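Local structure of putative nucleotide-diphospho-sugar transferase (Desulfovibrio desulfuricans subsp. desulfuricans, 3CGX) at residues F10-P14 and K68-W72. The protein is of uncharacterised activity but probably transfers a sugar from a nucleotide-diphosphate donor, with a fold of the GT-A glycosyltransferase type. Residues are numbered along the deposited sequence; the frame is centred on the assembly and turned at random.
Sequences FVKYP and KFKAW
Tyr13 and Phe69 meet in a T-shaped pair: the edge of the tyrosine ring, led by CD1, is directed at the centre of the phenylalanine face, with the ring planes at 89° and the centroids 5.5 Å apart. An aromatic residue suits each place, Tyr13 offering its weakly positive C-H rim and Phe69 its electron-rich face. Trp72 completes the aromatic cluster at an oblique tilt, its CE3 lying 3.9 Å from Tyr13 CE1.

The tyrosine ring is also gripped across its two faces. Over one lies Lys68, whose methylene CE makes a CH-pi contact 3.6 Å from the ring centroid, while NZ sits off-centre in a cation-pi contact. A bend at chi3 (76°) folds the lysine chain over the ring, so that its aliphatic part and its charge are both used. Against the opposite face rests Pro14 CD. The proline ring serves a second aromatic as well: CG lies over the six-membered ring of Trp72, and CD comes within 3.3 Å of Trp72 CZ3, a close fit for a compact, rigid residue. Deeper in, branched Val11 brings CG2 to 3.8 Å from Phe69 CE1.

The polar link between the segments is indirect. One water, 2.6 Å from Tyr13 OH, donates a hydrogen bond to Lys68 O and so bridges the hydroxyl to the helix backbone; Arg37 NH2 of helix 29-47 is a second hydrogen-bond partner of the hydroxyl.

The contact joins the end of strand 5-11, whose neighbours in the sheet are strands 53-58 and 105-109, and the loop that follows it to helix 65-73. Tyr58 of strand 53-58 stacks on Phe69, whereas helix 29-47 supplies Gln41 to Trp72 NE1 and packs Tyr36 against Val11 and Pro14.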
# COMPACT_ATOMS: atom_id res chain seq x y z
N PHE A 10 2.61 -4.24 0.76
CA PHE A 10 1.72 -5.24 0.19
C PHE A 10 1.49 -4.99 -1.28
O PHE A 10 1.03 -3.92 -1.70
CB PHE A 10 0.38 -5.27 0.98
CG PHE A 10 0.36 -6.20 2.15
CD1 PHE A 10 1.44 -6.31 3.02
CD2 PHE A 10 -0.80 -6.96 2.43
CE1 PHE A 10 1.41 -7.21 4.05
CE2 PHE A 10 -0.84 -7.81 3.51
CZ PHE A 10 0.25 -7.96 4.32
N VAL A 11 1.86 -6.01 -2.07
CA VAL A 11 1.88 -6.00 -3.53
C VAL A 11 1.33 -7.31 -4.11
O VAL A 11 1.15 -8.29 -3.42
CB VAL A 11 3.37 -5.79 -4.06
CG1 VAL A 11 3.99 -4.46 -3.53
CG2 VAL A 11 4.29 -7.01 -3.70
N LYS A 12 0.98 -7.27 -5.37
CA LYS A 12 0.69 -8.45 -6.19
C LYS A 12 1.53 -8.42 -7.49
O LYS A 12 1.79 -7.34 -8.05
CB LYS A 12 -0.79 -8.53 -6.53
CG LYS A 12 -1.22 -9.77 -7.26
CD LYS A 12 -2.72 -9.95 -7.33
CE LYS A 12 -3.09 -11.23 -8.12
NZ LYS A 12 -4.55 -11.30 -8.22
N TYR A 13 1.97 -9.59 -7.95
CA TYR A 13 2.74 -9.65 -9.19
C TYR A 13 1.83 -9.08 -10.29
O TYR A 13 0.68 -9.49 -10.42
CB TYR A 13 3.26 -11.05 -9.55
CG TYR A 13 4.28 -10.90 -10.63
CD1 TYR A 13 5.60 -10.61 -10.33
CD2 TYR A 13 3.90 -10.97 -11.99
CE1 TYR A 13 6.56 -10.38 -11.34
CE2 TYR A 13 4.84 -10.74 -13.01
CZ TYR A 13 6.17 -10.43 -12.66
OH TYR A 13 7.12 -10.18 -13.63
N PRO A 14 2.33 -8.09 -11.07
CA PRO A 14 1.52 -7.36 -12.08
C PRO A 14 1.28 -8.11 -13.39
O PRO A 14 1.70 -7.66 -14.47
CB PRO A 14 2.31 -6.09 -12.29
CG PRO A 14 3.76 -6.57 -12.11
CD PRO A 14 3.71 -7.58 -11.00
N LYS A 68 10.40 -14.61 -9.77
CA LYS A 68 9.73 -13.60 -10.64
C LYS A 68 9.86 -12.22 -9.98
O LYS A 68 10.21 -11.21 -10.61
CB LYS A 68 8.25 -13.94 -10.88
CG LYS A 68 8.03 -14.85 -12.01
CD LYS A 68 6.54 -15.17 -12.17
CE LYS A 68 5.84 -13.99 -12.80
NZ LYS A 68 4.53 -14.36 -13.39
N PHE A 69 9.69 -12.21 -8.67
CA PHE A 69 9.86 -10.99 -7.88
C PHE A 69 11.29 -10.48 -7.87
O PHE A 69 11.52 -9.28 -8.00
CB PHE A 69 9.32 -11.15 -6.44
CG PHE A 69 7.85 -10.78 -6.33
CD1 PHE A 69 7.48 -9.42 -6.31
CD2 PHE A 69 6.87 -11.74 -6.36
CE1 PHE A 69 6.13 -9.06 -6.26
CE2 PHE A 69 5.51 -11.39 -6.33
CZ PHE A 69 5.14 -10.04 -6.28
N LYS A 70 12.24 -11.39 -7.72
CA LYS A 70 13.67 -11.01 -7.74
C LYS A 70 14.04 -10.43 -9.11
O LYS A 70 14.75 -9.41 -9.21
CB LYS A 70 14.60 -12.19 -7.34
CG LYS A 70 14.26 -12.74 -5.97
CD LYS A 70 15.30 -13.61 -5.27
CE LYS A 70 16.33 -14.28 -6.12
NZ LYS A 70 16.91 -15.47 -5.35
N ALA A 71 13.57 -11.08 -10.17
CA ALA A 71 13.89 -10.63 -11.53
C ALA A 71 13.27 -9.27 -11.84
O ALA A 71 13.78 -8.52 -12.65
CB ALA A 71 13.47 -11.69 -12.58
N TRP A 72 12.17 -8.97 -11.17
CA TRP A 72 11.44 -7.72 -11.43
C TRP A 72 12.00 -6.55 -10.60
O TRP A 72 12.49 -5.56 -11.16
CB TRP A 72 9.94 -7.89 -11.15
CG TRP A 72 9.14 -6.60 -11.16
CD1 TRP A 72 9.40 -5.49 -11.89
CD2 TRP A 72 7.95 -6.33 -10.43
NE1 TRP A 72 8.46 -4.51 -11.64
CE2 TRP A 72 7.55 -5.00 -10.75
CE3 TRP A 72 7.19 -7.05 -9.51
CZ2 TRP A 72 6.43 -4.41 -10.20
CZ3 TRP A 72 6.08 -6.47 -8.94
CH2 TRP A 72 5.71 -5.15 -9.29
O HOH W 1 9.61 -10.77 -13.26